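Local coordinates for single-strand binding protein (Thermus aquaticus, PDB 2FXQ), which binds single-stranded DNA and probably serves in replication, recombination and repair, recruiting partner proteins to their sites of action, at residues Ala35-Ala39 / Glu49-Tyr53; Gln74-Val78 / Phe103-Leu107; Arg81-Arg85 / Thr171-Glu175; Gly135-Pro141 / Leu189-Leu195. One frame throughout, in Å; residues are numbered along the deposited sequence.

Contact 1: residues Ala35-Ala39 / Glu49-Tyr53; sequences AGQDA and EVPWY
The two arms of a long antiparallel beta hairpin, strands 28-41 and 47-59, meet here, with Trp52 laid flat over the backbone of Gly36. A first torsion of 57° sets the indole between the backbone N and the carbonyl carbon of its own residue and swings it over the neighbouring strand. Gly36 N sits above the middle of the ring system, and Gly36 CA makes a CH-pi contact 3.7 Å from the centroid of the Trp52 five-membered ring, 21° off its normal. A side chain on Gly36 would run into the indole, since a CB there would lie only 2.7 Å from Trp52 CE2. The ring's N-H points to water 1, which lies in the ring plane 3.1 Å from Trp52 NE1 and donates in turn to Gln37 O, so a water bridge to the opposing strand helps hold the turn of the indole. Next along, Asp38 crosses Trp52 at about a right angle, with Asp38 OD1 3.3 Å from Trp52 CD1, a close contact only; the hydrogen bond of this oxygen comes from Asn129 ND2. Two backbone pairs hold the register: Gly36 with Trp52, and Asp38 with Val50, whose Asp38 N to Val50 O bond is 2.9 Å long. On the other face, Ala35 CB rests 3.7 Å from Tyr53 CD2. This is the hairpin of the second and third strands of the five-stranded OB barrel of SSB proteins.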
# COMPACT_ATOMS: atom_id res chain seq x y z
N ALA A 35 -7.62 -9.76 -12.91
CA ALA A 35 -6.42 -9.71 -13.75
C ALA A 35 -5.85 -8.32 -13.79
O ALA A 35 -6.57 -7.31 -13.70
CB ALA A 35 -6.70 -10.18 -15.15
N GLY A 36 -4.53 -8.25 -13.94
CA GLY A 36 -3.85 -6.98 -14.15
C GLY A 36 -2.49 -7.29 -14.79
O GLY A 36 -2.25 -8.39 -15.30
N GLN A 37 -1.58 -6.33 -14.71
CA GLN A 37 -0.23 -6.52 -15.26
C GLN A 37 0.79 -6.05 -14.26
O GLN A 37 0.54 -5.08 -13.55
CB GLN A 37 -0.09 -5.60 -16.52
CG GLN A 37 -1.19 -5.73 -17.52
CD GLN A 37 -1.03 -6.99 -18.39
OE1 GLN A 37 0.07 -7.56 -18.48
NE2 GLN A 37 -2.12 -7.43 -18.99
N ASP A 38 1.96 -6.64 -14.21
CA ASP A 38 3.02 -5.80 -13.68
C ASP A 38 4.28 -5.81 -14.45
O ASP A 38 4.62 -6.77 -15.12
CB ASP A 38 3.41 -6.13 -12.30
CG ASP A 38 2.99 -7.41 -11.93
OD1 ASP A 38 2.22 -7.39 -10.94
OD2 ASP A 38 3.35 -8.44 -12.58
N ALA A 39 4.98 -4.73 -14.23
CA ALA A 39 6.20 -4.43 -14.93
C ALA A 39 7.34 -5.10 -14.18
O ALA A 39 7.33 -5.21 -12.93
CB ALA A 39 6.39 -2.94 -14.94
N GLU A 49 6.15 -6.42 -19.26
CA GLU A 49 4.94 -6.54 -18.40
C GLU A 49 4.59 -7.98 -18.46
O GLU A 49 4.82 -8.61 -19.50
CB GLU A 49 3.77 -5.78 -18.98
CG GLU A 49 3.96 -4.30 -19.15
CD GLU A 49 2.66 -3.61 -19.46
OE1 GLU A 49 2.67 -2.36 -19.49
OE2 GLU A 49 1.64 -4.30 -19.70
N VAL A 50 4.06 -8.52 -17.37
CA VAL A 50 3.46 -9.85 -17.43
C VAL A 50 2.18 -9.80 -16.64
O VAL A 50 2.12 -9.14 -15.61
CB VAL A 50 4.29 -11.01 -16.86
CG1 VAL A 50 5.38 -11.45 -17.87
CG2 VAL A 50 4.82 -10.72 -15.48
N PRO A 51 1.17 -10.48 -17.15
CA PRO A 51 -0.12 -10.52 -16.46
C PRO A 51 -0.04 -11.25 -15.14
O PRO A 51 0.88 -12.09 -14.91
CB PRO A 51 -1.02 -11.25 -17.42
CG PRO A 51 -0.07 -11.98 -18.38
CD PRO A 51 1.17 -11.25 -18.42
N TRP A 52 -0.98 -10.89 -14.25
CA TRP A 52 -1.23 -11.62 -13.06
C TRP A 52 -2.72 -11.95 -13.14
O TRP A 52 -3.48 -11.18 -13.75
CB TRP A 52 -0.87 -10.79 -11.80
CG TRP A 52 -1.50 -9.44 -11.54
CD1 TRP A 52 -0.90 -8.18 -11.71
CD2 TRP A 52 -2.80 -9.19 -10.99
NE1 TRP A 52 -1.78 -7.21 -11.29
CE2 TRP A 52 -2.93 -7.78 -10.84
CE3 TRP A 52 -3.88 -10.01 -10.60
CZ2 TRP A 52 -4.09 -7.18 -10.30
CZ3 TRP A 52 -5.05 -9.40 -10.06
CH2 TRP A 52 -5.13 -7.99 -9.93
N TYR A 53 -3.11 -13.08 -12.56
CA TYR A 53 -4.48 -13.51 -12.45
C TYR A 53 -4.58 -14.01 -11.04
O TYR A 53 -3.80 -14.89 -10.62
CB TYR A 53 -4.82 -14.71 -13.41
CG TYR A 53 -4.61 -14.32 -14.83
CD1 TYR A 53 -3.35 -14.46 -15.46
CD2 TYR A 53 -5.65 -13.72 -15.56
CE1 TYR A 53 -3.15 -14.04 -16.79
CE2 TYR A 53 -5.45 -13.30 -16.91
CZ TYR A 53 -4.20 -13.47 -17.51
OH TYR A 53 -4.04 -13.04 -18.83
O HOH W 1 -1.03 -4.26 -11.04

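Contact 2: residues Gln74-Val78 / Phe103-Leu107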
# COMPACT_ATOMS: atom_id res chain seq x y z
N GLN A 74 -15.17 -5.34 -15.30
CA GLN A 74 -15.25 -4.25 -14.34
C GLN A 74 -14.00 -4.23 -13.49
O GLN A 74 -13.52 -5.29 -13.05
CB GLN A 74 -16.45 -4.45 -13.37
CG GLN A 74 -16.71 -3.19 -12.45
CD GLN A 74 -18.08 -3.25 -11.77
OE1 GLN A 74 -18.78 -4.26 -11.87
NE2 GLN A 74 -18.45 -2.17 -11.06
N LEU A 75 -13.53 -3.04 -13.21
CA LEU A 75 -12.41 -2.81 -12.27
C LEU A 75 -12.92 -2.88 -10.84
O LEU A 75 -13.98 -2.31 -10.51
CB LEU A 75 -11.86 -1.41 -12.52
CG LEU A 75 -10.40 -1.04 -12.49
CD1 LEU A 75 -9.59 -1.95 -13.42
CD2 LEU A 75 -10.28 0.48 -12.91
N ILE A 76 -12.12 -3.52 -9.97
CA ILE A 76 -12.50 -3.74 -8.58
C ILE A 76 -11.27 -3.41 -7.72
O ILE A 76 -10.15 -3.84 -7.99
CB ILE A 76 -12.91 -5.23 -8.32
CG1 ILE A 76 -13.96 -5.77 -9.33
CG2 ILE A 76 -13.35 -5.43 -6.90
CD1 ILE A 76 -15.40 -5.14 -9.21
N PHE A 77 -11.52 -2.67 -6.65
CA PHE A 77 -10.51 -2.44 -5.63
C PHE A 77 -10.77 -3.41 -4.47
O PHE A 77 -11.91 -3.60 -4.05
CB PHE A 77 -10.63 -0.96 -5.14
CG PHE A 77 -9.79 -0.65 -3.93
CD1 PHE A 77 -8.45 -0.69 -4.03
CD2 PHE A 77 -10.36 -0.33 -2.71
CE1 PHE A 77 -7.61 -0.39 -2.91
CE2 PHE A 77 -9.56 -0.00 -1.57
CZ PHE A 77 -8.19 -0.02 -1.69
N VAL A 78 -9.73 -4.09 -3.99
CA VAL A 78 -9.88 -5.12 -2.97
C VAL A 78 -8.89 -4.82 -1.86
O VAL A 78 -7.75 -4.47 -2.15
CB VAL A 78 -9.43 -6.51 -3.59
CG1 VAL A 78 -9.51 -7.59 -2.54
CG2 VAL A 78 -10.27 -6.82 -4.83
N PHE A 103 -12.99 -6.37 2.18
CA PHE A 103 -14.12 -5.68 1.49
C PHE A 103 -13.64 -5.40 0.09
O PHE A 103 -12.43 -5.49 -0.20
CB PHE A 103 -14.49 -4.32 2.13
CG PHE A 103 -13.35 -3.30 2.11
CD1 PHE A 103 -13.22 -2.41 1.05
CD2 PHE A 103 -12.45 -3.24 3.14
CE1 PHE A 103 -12.18 -1.55 0.99
CE2 PHE A 103 -11.43 -2.31 3.15
CZ PHE A 103 -11.28 -1.49 2.07
N ILE A 104 -14.59 -5.07 -0.78
CA ILE A 104 -14.24 -4.58 -2.11
C ILE A 104 -15.00 -3.28 -2.38
O ILE A 104 -15.99 -2.98 -1.70
CB ILE A 104 -14.58 -5.63 -3.23
CG1 ILE A 104 -16.12 -5.84 -3.35
CG2 ILE A 104 -13.82 -6.96 -2.99
CD1 ILE A 104 -16.50 -6.51 -4.61
N ASP A 105 -14.52 -2.52 -3.37
CA ASP A 105 -15.26 -1.34 -3.88
C ASP A 105 -15.14 -1.43 -5.38
O ASP A 105 -14.06 -1.21 -5.95
CB ASP A 105 -14.58 -0.05 -3.38
CG ASP A 105 -14.82 0.21 -1.91
OD1 ASP A 105 -13.82 0.29 -1.15
OD2 ASP A 105 -15.95 0.41 -1.42
N PRO A 106 -16.20 -1.82 -6.06
CA PRO A 106 -16.23 -1.80 -7.51
C PRO A 106 -16.03 -0.39 -8.03
O PRO A 106 -16.48 0.57 -7.38
CB PRO A 106 -17.68 -2.28 -7.81
CG PRO A 106 -18.08 -3.00 -6.60
CD PRO A 106 -17.48 -2.31 -5.47
N LEU A 107 -15.42 -0.22 -9.19
CA LEU A 107 -15.02 1.08 -9.66
C LEU A 107 -15.68 1.26 -11.02
O LEU A 107 -16.03 0.26 -11.66
CB LEU A 107 -13.52 1.17 -9.85
CG LEU A 107 -12.76 0.77 -8.58
CD1 LEU A 107 -11.21 0.75 -8.84
CD2 LEU A 107 -13.05 1.87 -7.50
O HOH W 2 -14.96 -0.65 -14.29
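Phe77 and Asp105 lie side by side and point the same way, ring and carboxylate only 7° from coplanar, with Asp105 OD1 at the ring edge 3.8 Å from Phe77 CD2. The first torsion of Phe77 (171°) holds CG opposite the backbone N and lays the ring along this face of the sheet, where its CE2 corner meets a second ring at an oblique angle: Phe77 CE2 is 4.0 Å from Phe103 CE1. Leu107 CD1 lies 4.1 Å from Phe77 CB, at the root of the ring. These residues belong to neighbouring antiparallel strands of the first OB domain, joined by a hydrogen-bonded pair in which Asp105 N reaches Phe77 O at 2.9 Å. Their face looks to the second subunit, where Phe77 packs on Leu5 and Asp105 on Met134 of that subunit. The opposite face packs mostly through aliphatic groups: Ile76 CG2 touches Ile104 CB at 3.9 Å, Ile76 CD1 leans on the Pro106 ring, and Val78 CG2 meets Ile104 CG2. Leu70 and Trp66 cover Ile104 and Pro106 there. At the end of the pair, extended Gln74 passes Pro106 CB and gives a weak 3.5 Å bond from NE2 to Leu107 O, while its OE1 takes the N-H of Glu71.

Contact 3: residues Arg81-Arg85 / Thr171-Glu175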
# COMPACT_ATOMS: atom_id res chain seq x y z
N ARG A 81 -6.56 -10.33 2.78
CA ARG A 81 -5.43 -11.06 3.34
C ARG A 81 -5.19 -12.30 2.46
O ARG A 81 -6.10 -12.79 1.79
CB ARG A 81 -5.68 -11.40 4.84
CG ARG A 81 -6.89 -12.31 5.10
CD ARG A 81 -7.11 -12.56 6.61
NE ARG A 81 -8.07 -13.64 6.86
CZ ARG A 81 -9.40 -13.50 6.89
NH1 ARG A 81 -9.97 -12.33 6.65
NH2 ARG A 81 -10.17 -14.57 7.12
N LEU A 82 -3.98 -12.86 2.51
CA LEU A 82 -3.69 -14.10 1.83
C LEU A 82 -4.10 -15.30 2.63
O LEU A 82 -3.89 -15.36 3.84
CB LEU A 82 -2.21 -14.23 1.54
CG LEU A 82 -1.75 -13.17 0.60
CD1 LEU A 82 -0.24 -13.31 0.55
CD2 LEU A 82 -2.34 -13.35 -0.82
N GLU A 83 -4.67 -16.28 1.93
CA GLU A 83 -5.04 -17.56 2.57
C GLU A 83 -4.97 -18.73 1.57
O GLU A 83 -4.79 -18.53 0.38
CB GLU A 83 -6.43 -17.42 3.16
CG GLU A 83 -7.55 -17.70 2.17
CD GLU A 83 -8.95 -17.54 2.74
OE1 GLU A 83 -9.90 -17.57 1.92
OE2 GLU A 83 -9.11 -17.37 3.99
N TYR A 84 -5.15 -19.94 2.07
CA TYR A 84 -5.30 -21.11 1.20
C TYR A 84 -6.75 -21.53 0.96
O TYR A 84 -7.60 -21.39 1.84
CB TYR A 84 -4.49 -22.27 1.73
CG TYR A 84 -3.02 -21.98 1.71
CD1 TYR A 84 -2.39 -21.43 2.82
CD2 TYR A 84 -2.25 -22.26 0.57
CE1 TYR A 84 -1.03 -21.16 2.81
CE2 TYR A 84 -0.88 -21.99 0.56
CZ TYR A 84 -0.28 -21.44 1.68
OH TYR A 84 1.06 -21.16 1.68
N ARG A 85 -7.00 -22.03 -0.25
CA ARG A 85 -8.27 -22.68 -0.68
C ARG A 85 -9.01 -21.90 -1.76
O ARG A 85 -9.74 -22.48 -2.58
CB ARG A 85 -9.21 -23.04 0.49
N THR A 171 -1.31 -19.80 13.15
CA THR A 171 -0.20 -19.45 12.30
C THR A 171 -0.49 -19.80 10.85
O THR A 171 -0.87 -20.93 10.56
CB THR A 171 1.05 -20.14 12.79
OG1 THR A 171 1.23 -19.90 14.19
CG2 THR A 171 2.31 -19.51 12.15
N HIS A 172 -0.31 -18.83 9.96
CA HIS A 172 -0.36 -19.04 8.51
C HIS A 172 1.06 -19.19 7.96
O HIS A 172 1.96 -18.47 8.40
CB HIS A 172 -0.95 -17.83 7.82
CG HIS A 172 -2.44 -17.84 7.71
ND1 HIS A 172 -3.27 -18.23 8.74
CD2 HIS A 172 -3.25 -17.46 6.69
CE1 HIS A 172 -4.52 -18.12 8.36
NE2 HIS A 172 -4.54 -17.65 7.12
N PHE A 173 1.24 -20.05 6.96
CA PHE A 173 2.52 -20.23 6.31
C PHE A 173 2.53 -19.76 4.83
O PHE A 173 1.74 -20.23 4.00
CB PHE A 173 3.01 -21.67 6.51
CG PHE A 173 3.00 -22.10 7.95
CD1 PHE A 173 1.83 -22.59 8.55
CD2 PHE A 173 4.13 -21.94 8.76
CE1 PHE A 173 1.79 -22.97 9.93
CE2 PHE A 173 4.11 -22.33 10.13
CZ PHE A 173 2.92 -22.83 10.71
N LEU A 174 3.39 -18.78 4.51
CA LEU A 174 3.35 -18.12 3.21
C LEU A 174 4.77 -18.12 2.57
O LEU A 174 5.76 -17.99 3.27
CB LEU A 174 2.85 -16.67 3.39
CG LEU A 174 1.39 -16.56 3.82
CD1 LEU A 174 1.05 -15.10 4.15
CD2 LEU A 174 0.38 -17.18 2.81
N GLU A 175 4.87 -18.33 1.27
CA GLU A 175 6.19 -18.43 0.60
C GLU A 175 6.44 -17.05 -0.05
O GLU A 175 5.50 -16.42 -0.58
CB GLU A 175 6.20 -19.54 -0.45
CG GLU A 175 6.04 -20.95 0.10
CD GLU A 175 7.15 -21.34 1.08
OE1 GLU A 175 6.90 -22.17 2.01
OE2 GLU A 175 8.27 -20.82 0.90
O HOH W 3 2.42 -19.22 -0.28
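Tyr84 OH donates a short hydrogen bond, 2.6 Å, to the backbone oxygen Phe173 O. This is a joint between the two OB domains of the chain: strand 75-84 of the first and strand 171-179 of the second run at 94° to each other, 8.1 Å apart at their closest, so side chains and not backbone pairing span the gap. The hydroxyl comes in within 16° of the Phe173 carbonyl plane, and Phe173 O in turn lies near the plane of the Tyr84 ring, at its edge. The same hydroxyl is gripped a second time, accepting from water 3 at 3.1 Å, and the water takes the N-H of Glu175, 3.0 Å from Glu175 N; one phenol thus ties two successive peptide groups of the crossing strand. A phenylalanine in place of Tyr84 lacks the hydroxyl, which would probably leave Phe173 O without this donor, water 3 without this acceptor and the two strands less firmly tied. Beneath the polar link the packing is apolar: Leu174 CD2 reaches Leu82 CB at 4.1 Å and also approaches Tyr84 CE1. Glu83, between Leu82 and Tyr84 in the chain, spends its carboxylate on Gln98 and Arg100 within its own domain. At the far side the edge of the His172 ring meets Leu82 O, which lies 3.6 Å from His172 CD2, close to the plane of the imidazole.

Contact 4: residues Gly135-Pro141 / Leu189-Leu195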
# COMPACT_ATOMS: atom_id res chain seq x y z
N GLY A 135 6.35 -11.51 9.60
CA GLY A 135 6.29 -12.83 10.27
C GLY A 135 7.71 -13.31 10.60
O GLY A 135 8.59 -12.48 10.82
N ASN A 136 7.90 -14.62 10.68
CA ASN A 136 9.24 -15.18 11.06
C ASN A 136 9.56 -16.27 10.11
O ASN A 136 8.67 -17.02 9.71
CB ASN A 136 9.22 -15.75 12.47
CG ASN A 136 9.05 -14.62 13.52
OD1 ASN A 136 7.93 -14.21 13.83
ND2 ASN A 136 10.16 -14.09 14.00
N LEU A 137 10.83 -16.34 9.70
CA LEU A 137 11.22 -17.39 8.74
C LEU A 137 11.02 -18.81 9.33
O LEU A 137 11.35 -19.06 10.48
CB LEU A 137 12.68 -17.18 8.30
CG LEU A 137 13.02 -16.00 7.37
CD1 LEU A 137 14.45 -16.28 6.95
CD2 LEU A 137 12.12 -16.00 6.13
N THR A 138 10.47 -19.74 8.53
CA THR A 138 10.26 -21.12 9.01
C THR A 138 11.46 -22.01 8.75
O THR A 138 11.51 -23.11 9.26
CB THR A 138 9.01 -21.75 8.38
OG1 THR A 138 9.11 -21.65 6.96
CG2 THR A 138 7.77 -20.91 8.68
N ARG A 139 12.43 -21.56 7.95
CA ARG A 139 13.62 -22.34 7.65
C ARG A 139 14.67 -21.40 7.16
O ARG A 139 14.35 -20.27 6.81
CB ARG A 139 13.34 -23.40 6.58
CG ARG A 139 12.81 -22.81 5.31
CD ARG A 139 12.19 -23.85 4.41
NE ARG A 139 11.81 -23.13 3.21
CZ ARG A 139 10.57 -22.84 2.84
NH1 ARG A 139 9.53 -23.28 3.55
NH2 ARG A 139 10.39 -22.15 1.74
N ASP A 140 15.91 -21.85 7.12
CA ASP A 140 16.96 -21.03 6.50
C ASP A 140 16.64 -20.72 5.03
O ASP A 140 16.08 -21.54 4.32
CB ASP A 140 18.31 -21.73 6.58
CG ASP A 140 18.86 -21.74 7.98
OD1 ASP A 140 19.93 -22.35 8.20
OD2 ASP A 140 18.26 -21.16 8.91
N PRO A 141 16.99 -19.54 4.57
CA PRO A 141 16.78 -19.21 3.15
C PRO A 141 17.76 -20.06 2.36
O PRO A 141 18.86 -20.33 2.81
CB PRO A 141 17.18 -17.74 3.07
CG PRO A 141 18.18 -17.60 4.15
CD PRO A 141 17.63 -18.45 5.32
N LEU A 189 19.72 -14.11 6.50
CA LEU A 189 18.71 -14.41 7.51
C LEU A 189 18.76 -15.92 7.85
O LEU A 189 19.38 -16.67 7.11
CB LEU A 189 17.34 -14.06 6.92
CG LEU A 189 17.03 -12.60 6.45
CD1 LEU A 189 15.83 -12.56 5.43
CD2 LEU A 189 16.67 -11.82 7.65
N ARG A 190 18.09 -16.34 8.93
CA ARG A 190 18.12 -17.75 9.37
C ARG A 190 16.73 -18.07 9.89
O ARG A 190 15.99 -17.17 10.22
CB ARG A 190 19.15 -17.88 10.50
CG ARG A 190 20.64 -17.67 10.07
CD ARG A 190 21.18 -18.77 9.12
NE ARG A 190 22.59 -18.62 8.75
CZ ARG A 190 23.04 -17.92 7.70
NH1 ARG A 190 22.18 -17.32 6.88
NH2 ARG A 190 24.34 -17.82 7.46
N LYS A 191 16.41 -19.36 10.01
CA LYS A 191 15.13 -19.80 10.51
C LYS A 191 14.86 -19.08 11.83
O LYS A 191 15.79 -18.91 12.65
CB LYS A 191 15.21 -21.35 10.75
CG LYS A 191 14.07 -21.95 11.55
CD LYS A 191 14.40 -23.45 11.88
CE LYS A 191 13.13 -24.25 11.93
NZ LYS A 191 13.44 -25.63 12.44
N GLY A 192 13.64 -18.60 12.01
CA GLY A 192 13.29 -17.86 13.21
C GLY A 192 13.31 -16.35 13.11
O GLY A 192 12.58 -15.70 13.85
N ASP A 193 14.11 -15.78 12.19
CA ASP A 193 14.29 -14.32 12.13
C ASP A 193 12.96 -13.67 11.72
O ASP A 193 12.21 -14.19 10.88
CB ASP A 193 15.40 -13.97 11.09
CG ASP A 193 16.79 -14.24 11.62
OD1 ASP A 193 17.76 -14.21 10.80
OD2 ASP A 193 17.00 -14.47 12.85
N GLY A 194 12.68 -12.51 12.29
CA GLY A 194 11.54 -11.70 11.91
C GLY A 194 11.86 -11.02 10.57
O GLY A 194 13.03 -10.72 10.22
N LEU A 195 10.80 -10.81 9.80
CA LEU A 195 10.93 -10.22 8.49
C LEU A 195 9.67 -9.43 8.16
O LEU A 195 8.55 -9.96 8.26
CB LEU A 195 11.13 -11.33 7.45
CG LEU A 195 11.48 -10.86 6.04
CD1 LEU A 195 12.82 -10.06 6.06
CD2 LEU A 195 11.54 -12.08 5.07
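With CG opposite the carbonyl carbon in both, Asn136 (chi1 -68°) and Asp140 (chi1 -72°) reach the backbone of two successive residues, Gly192 and Lys191, the middle of a type II turn from Arg190 to Asp193. Asn136 ND2 donates to Gly192 O at 2.9 Å, the acceptor standing somewhat out of the amide plane. Asp140 OD2 takes the N-H of Lys191, 2.8 Å from Lys191 N, nearly in line with its own C-O bond. Gly192, third in the turn, has a positive phi that calls for glycine. Leu137 grips this turn twice: its N bonds to Asp193 O, and its O receives Gly192 N at 2.8 Å. Beyond, Gly135 and Leu195 form an antiparallel hydrogen-bonded pair where the end of strand 129-137 pairs with the start of strand 194-207 in the second OB domain. The Leu137 side chain wedges inward, CD1 3.6 Å from Leu189 CB and crossing it at about a right angle, CD2 4.1 Å from Leu195 CD2. An alanine in place of Asn136 lacks the amide, so Gly192 O is left without this donor and the turn is likely to be held less firmly on that side. The turn is closed by Asp193 N to Arg190 O, and Asp193 OD1 also accepts Arg190 N, from above its carboxylate plane. Side chains of 135-141 thus bond to the backbone of both central residues, consistent with a fixed shape for a partly exposed loop.

How the contacts relate
Contacts 1 and 2 lie in the first OB domain, their centres about 17 Å apart and their nearest atoms about 6 Å; contact 1 closes before contact 2 opens along the chain. Contact 3 borrows the far part of strand 75-84, which contact 2 also uses, and carries it across to strand 171-179 of the second domain, its segments alternating with those of contacts 2 and 4. Contact 4 lies wholly in that second domain, about 34 Å between centres from contact 2, yet it touches contact 3 directly: Glu175 OE2 forms a 2.6 Å salt bridge with Arg139 NH2, and Phe173 packs on Thr138. Contact 3 ties the two OB domains of one chain together; the homodimer thus has four.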